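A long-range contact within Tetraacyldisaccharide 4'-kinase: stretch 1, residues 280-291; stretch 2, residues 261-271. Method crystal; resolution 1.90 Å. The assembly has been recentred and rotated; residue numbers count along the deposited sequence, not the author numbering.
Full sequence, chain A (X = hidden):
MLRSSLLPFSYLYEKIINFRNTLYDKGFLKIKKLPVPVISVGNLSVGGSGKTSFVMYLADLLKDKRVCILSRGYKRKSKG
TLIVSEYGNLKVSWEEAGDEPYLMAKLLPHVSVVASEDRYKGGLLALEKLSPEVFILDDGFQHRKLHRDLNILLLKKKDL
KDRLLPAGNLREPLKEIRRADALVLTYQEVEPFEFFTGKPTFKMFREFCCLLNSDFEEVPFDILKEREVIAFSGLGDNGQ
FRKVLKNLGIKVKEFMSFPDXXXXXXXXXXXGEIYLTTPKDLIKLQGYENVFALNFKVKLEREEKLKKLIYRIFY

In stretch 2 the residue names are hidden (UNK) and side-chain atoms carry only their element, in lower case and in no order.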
# COMPACT_ATOMS: atom_id res chain seq x y z
N LYS A 280 9.03 2.32 6.22
CA LYS A 280 8.65 1.33 7.23
C LYS A 280 9.61 1.34 8.42
O LYS A 280 9.21 1.08 9.55
CB LYS A 280 8.58 -0.08 6.64
CG LYS A 280 8.19 -1.14 7.66
CD LYS A 280 8.16 -2.54 7.07
CE LYS A 280 7.80 -3.57 8.14
NZ LYS A 280 7.83 -4.96 7.62
N ASP A 281 10.88 1.63 8.15
CA ASP A 281 11.86 1.78 9.24
C ASP A 281 11.70 3.14 9.92
O ASP A 281 11.80 3.26 11.14
CB ASP A 281 13.28 1.65 8.69
CG ASP A 281 13.60 0.24 8.25
OD1 ASP A 281 13.72 -0.63 9.13
OD2 ASP A 281 13.76 0.02 7.03
N LEU A 282 11.44 4.15 9.11
CA LEU A 282 11.41 5.52 9.60
C LEU A 282 10.36 5.72 10.68
O LEU A 282 10.53 6.57 11.55
CB LEU A 282 11.18 6.48 8.43
CG LEU A 282 11.23 7.98 8.70
CD1 LEU A 282 12.63 8.44 9.20
CD2 LEU A 282 10.83 8.73 7.44
N ILE A 283 9.27 4.95 10.65
CA ILE A 283 8.19 5.16 11.62
C ILE A 283 8.67 4.88 13.05
O ILE A 283 8.07 5.35 14.00
CB ILE A 283 6.92 4.33 11.32
CG1 ILE A 283 7.24 2.84 11.24
CG2 ILE A 283 6.25 4.80 10.04
CD1 ILE A 283 6.00 1.96 11.05
N LYS A 284 9.77 4.14 13.17
CA LYS A 284 10.28 3.75 14.48
C LYS A 284 11.38 4.69 14.96
O LYS A 284 11.94 4.51 16.04
CB LYS A 284 10.80 2.31 14.45
CG LYS A 284 9.73 1.29 14.13
CD LYS A 284 10.23 0.25 13.14
CE LYS A 284 9.12 -0.70 12.72
NZ LYS A 284 8.58 -1.45 13.88
N LEU A 285 11.67 5.71 14.15
CA LEU A 285 12.77 6.62 14.43
C LEU A 285 12.33 8.08 14.41
O LEU A 285 13.12 8.98 14.11
CB LEU A 285 13.90 6.41 13.42
CG LEU A 285 14.56 5.04 13.47
CD1 LEU A 285 15.43 4.82 12.25
CD2 LEU A 285 15.38 4.93 14.76
N GLN A 286 11.07 8.33 14.74
CA GLN A 286 10.58 9.70 14.72
C GLN A 286 11.27 10.53 15.79
O GLN A 286 11.54 10.04 16.89
CB GLN A 286 9.06 9.73 14.89
CG GLN A 286 8.35 8.93 13.81
CD GLN A 286 6.85 8.87 14.02
OE1 GLN A 286 6.21 9.89 14.28
NE2 GLN A 286 6.29 7.68 13.91
N GLY A 287 11.58 11.77 15.48
CA GLY A 287 12.30 12.59 16.44
C GLY A 287 13.78 12.68 16.11
O GLY A 287 14.39 13.73 16.31
N TYR A 288 14.36 11.59 15.61
CA TYR A 288 15.70 11.68 15.04
C TYR A 288 15.59 12.54 13.80
O TYR A 288 15.07 12.12 12.77
CB TYR A 288 16.28 10.30 14.72
CG TYR A 288 16.86 9.60 15.93
CD1 TYR A 288 17.95 10.15 16.62
CD2 TYR A 288 16.33 8.41 16.39
CE1 TYR A 288 18.47 9.52 17.74
CE2 TYR A 288 16.85 7.77 17.49
CZ TYR A 288 17.92 8.32 18.16
OH TYR A 288 18.42 7.66 19.26
N GLU A 289 16.08 13.77 13.89
CA GLU A 289 15.85 14.74 12.85
C GLU A 289 16.90 14.67 11.75
O GLU A 289 16.86 15.45 10.80
CB GLU A 289 15.72 16.13 13.46
CG GLU A 289 14.39 16.31 14.19
CD GLU A 289 14.47 17.26 15.37
OE1 GLU A 289 13.58 17.17 16.25
OE2 GLU A 289 15.41 18.09 15.43
N ASN A 290 17.83 13.73 11.88
CA ASN A 290 18.83 13.55 10.83
C ASN A 290 18.60 12.27 10.01
O ASN A 290 19.49 11.83 9.29
CB ASN A 290 20.27 13.61 11.40
CG ASN A 290 20.56 12.53 12.45
OD1 ASN A 290 19.65 11.97 13.07
ND2 ASN A 290 21.85 12.23 12.66
N VAL A 291 17.39 11.71 10.09
CA VAL A 291 17.04 10.45 9.43
C VAL A 291 15.87 10.68 8.47
O VAL A 291 14.85 11.23 8.88
CB VAL A 291 16.64 9.39 10.46
CG1 VAL A 291 16.26 8.09 9.79
CG2 VAL A 291 17.76 9.19 11.48
N UNK A 261 12.65 -7.75 11.82
CA UNK A 261 11.72 -7.52 12.92
C UNK A 261 12.20 -6.36 13.81
O UNK A 261 11.58 -6.04 14.82
n UNK A 261 9.53 -8.49 16.79
c UNK A 261 11.58 -8.79 13.77
c UNK A 261 10.60 -8.67 14.88
c UNK A 261 10.77 -8.59 16.23
n UNK A 261 9.24 -8.62 14.68
c UNK A 261 8.62 -8.51 15.84
N UNK A 262 13.30 -5.74 13.41
CA UNK A 262 13.96 -4.72 14.22
C UNK A 262 13.02 -3.57 14.61
O UNK A 262 12.47 -2.88 13.74
c UNK A 262 17.55 -3.63 16.43
c UNK A 262 16.62 -4.20 15.58
c UNK A 262 18.08 -2.39 16.12
c UNK A 262 17.69 -1.73 14.98
c UNK A 262 16.21 -3.55 14.42
c UNK A 262 15.20 -4.18 13.50
o UNK A 262 19.01 -1.81 16.96
c UNK A 262 16.76 -2.31 14.13
N UNK A 263 12.85 -3.39 15.91
CA UNK A 263 12.03 -2.30 16.45
C UNK A 263 12.89 -1.08 16.80
O UNK A 263 12.42 -0.14 17.44
o UNK A 263 11.50 -3.00 20.02
c UNK A 263 12.08 -2.99 18.91
c UNK A 263 11.22 -2.78 17.66
o UNK A 263 13.31 -3.15 18.78
N UNK A 264 14.14 -1.11 16.36
CA UNK A 264 15.08 -0.00 16.57
C UNK A 264 15.12 0.49 18.01
O UNK A 264 15.12 1.69 18.27
c UNK A 264 14.38 -0.20 12.07
c UNK A 264 15.09 0.75 14.17
c UNK A 264 16.37 0.91 13.64
c UNK A 264 14.80 1.15 15.60
c UNK A 264 14.11 0.18 13.37
c UNK A 264 15.65 -0.02 11.56
c UNK A 264 16.65 0.54 12.34
o UNK A 264 15.93 -0.39 10.27
N UNK A 265 15.17 -0.46 18.94
CA UNK A 265 15.30 -0.14 20.36
C UNK A 265 16.75 0.20 20.69
O UNK A 265 17.03 0.96 21.61
c UNK A 265 14.80 -1.30 21.22
o UNK A 265 15.37 -2.53 20.81
N UNK A 266 17.67 -0.37 19.91
CA UNK A 266 19.10 -0.17 20.14
C UNK A 266 19.77 0.71 19.09
O UNK A 266 21.00 0.78 19.02
o UNK A 266 20.74 -2.84 21.96
o UNK A 266 18.74 -1.99 22.27
c UNK A 266 19.76 -2.16 21.58
c UNK A 266 19.83 -1.52 20.20
N UNK A 267 18.98 1.40 18.27
CA UNK A 267 19.54 2.27 17.23
C UNK A 267 20.16 3.54 17.82
O UNK A 267 19.50 4.28 18.56
c UNK A 267 20.15 4.72 12.83
c UNK A 267 19.07 3.36 14.99
c UNK A 267 18.74 4.68 14.76
c UNK A 267 18.50 2.62 16.17
c UNK A 267 19.28 5.36 13.69
c UNK A 267 20.49 3.40 13.05
c UNK A 267 19.95 2.72 14.12
N UNK A 268 21.43 3.78 17.49
CA UNK A 268 22.18 4.92 18.04
C UNK A 268 22.92 5.69 16.95
O UNK A 268 24.07 5.40 16.64
c UNK A 268 23.17 4.46 19.11
c UNK A 268 23.74 5.66 19.83
o UNK A 268 22.51 3.62 20.06
N UNK A 269 22.25 6.68 16.36
CA UNK A 269 22.84 7.49 15.28
C UNK A 269 23.83 8.53 15.80
O UNK A 269 23.80 8.90 16.98
c UNK A 269 20.83 6.99 16.57
c UNK A 269 20.62 8.23 15.74
c UNK A 269 21.62 8.17 14.65
N UNK A 270 24.70 8.98 14.91
CA UNK A 270 25.72 9.98 15.22
C UNK A 270 25.22 11.38 14.91
O UNK A 270 24.72 11.63 13.82
o UNK A 270 28.99 7.11 13.10
c UNK A 270 28.81 8.22 13.63
c UNK A 270 26.96 9.74 14.38
c UNK A 270 27.62 8.39 14.56
o UNK A 270 29.55 9.21 13.44
N UNK A 271 25.35 12.28 15.88
CA UNK A 271 25.06 13.69 15.68
C UNK A 271 25.88 14.19 14.51
O UNK A 271 27.09 13.93 14.42
o UNK A 271 24.95 17.80 18.45
c UNK A 271 25.44 14.47 16.95
c UNK A 271 25.43 16.66 18.24
c UNK A 271 24.98 15.92 16.98
o UNK A 271 26.25 16.13 19.01

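Position 261 carries one carbon and then a five-membered ring of three carbons and two nitrogens, an imidazole. It points away from stretch 1 and touches nothing there; it is His 261. Position 262 has one carbon, then a six-carbon ring bearing one oxygen. The ring stays clear of stretch 1, and the contact comes from the backbone, with O of 262 lying 3.9 Å from CD of Lys 284. The phenol makes it Tyr 262.

At position 263 there are two carbons, the second carrying two oxygens, a short carboxylate pointing away from stretch 1. Again the backbone makes the approach, O of 263 lying 4.2 Å from CB of Lys 284. This is Asp 263.

Position 264 repeats the phenol pattern, one carbon and a six-carbon ring with one oxygen, but here the side chain points toward stretch 1. The oxygen borne by the ring lies 2.5 Å from OD1 of Asp 281, and CD1 of Leu 285 lies over one ring face. The oxygen separates this ring from a phenylalanine: it is Tyr 264. Its OH donates a very short hydrogen bond to Asp 281 OD1, while CD of Lys 284 sits at the ring edge, 3.9 Å from CD2 of Tyr 264.

Position 265 has one carbon and one oxygen, the smallest hydroxyl side chain, and no partner across the gap. It is Ser 265, whose OG donates to OD1 of Asp 263 at 3.0 Å, a bond that ties together the local chain. Position 266 has two carbons, the second with two oxygens, again out of reach of stretch 1: Asp 266.

Position 267 shows one carbon and a bare six-carbon ring that points toward stretch 1. A carbon of the ring comes within 3.4 Å of CD2 of Leu 285. With no oxygen on the ring, it is Phe 267, and the carbon in contact is CD2. Position 268 branches at its first carbon into one oxygen and one carbon, pointing away: Thr 268, with a weak bond from OG1 to O of Asp 266 at 3.4 Å.

Position 269 has three carbons closing onto the backbone nitrogen, and one of them lies over the face of the Tyr 288 ring. The closure makes it Pro 269. Its CG lies 3.6 Å from the centroid of the Tyr 288 ring, 27° off the normal, a CH-pi contact. Positions 270 and 271 each have three carbons, the third with two oxygens, and both point away; backbone O of 270 comes within 3.2 Å of ND2 of Asn 290. They are Glu 270 and Glu 271.

The design rule is a divided surface. Tyr 264, Phe 267 and Pro 269 turn toward stretch 1, while most of the polar side chains turn away. Leu 285 meets both aromatic residues, its CD2 also lying 3.9 Å from CB of Tyr 264. Most of the side-chain contacts are apolar packing, and one very short hydroxyl-carboxylate hydrogen bond, between two buried residues, adds a polar anchor. The contact is made without strand pairing: turns on stretch 1 present Leu 285 and Tyr 288 to an irregular partner.

Stretch 2 261-271: HYDYSDFTPEE
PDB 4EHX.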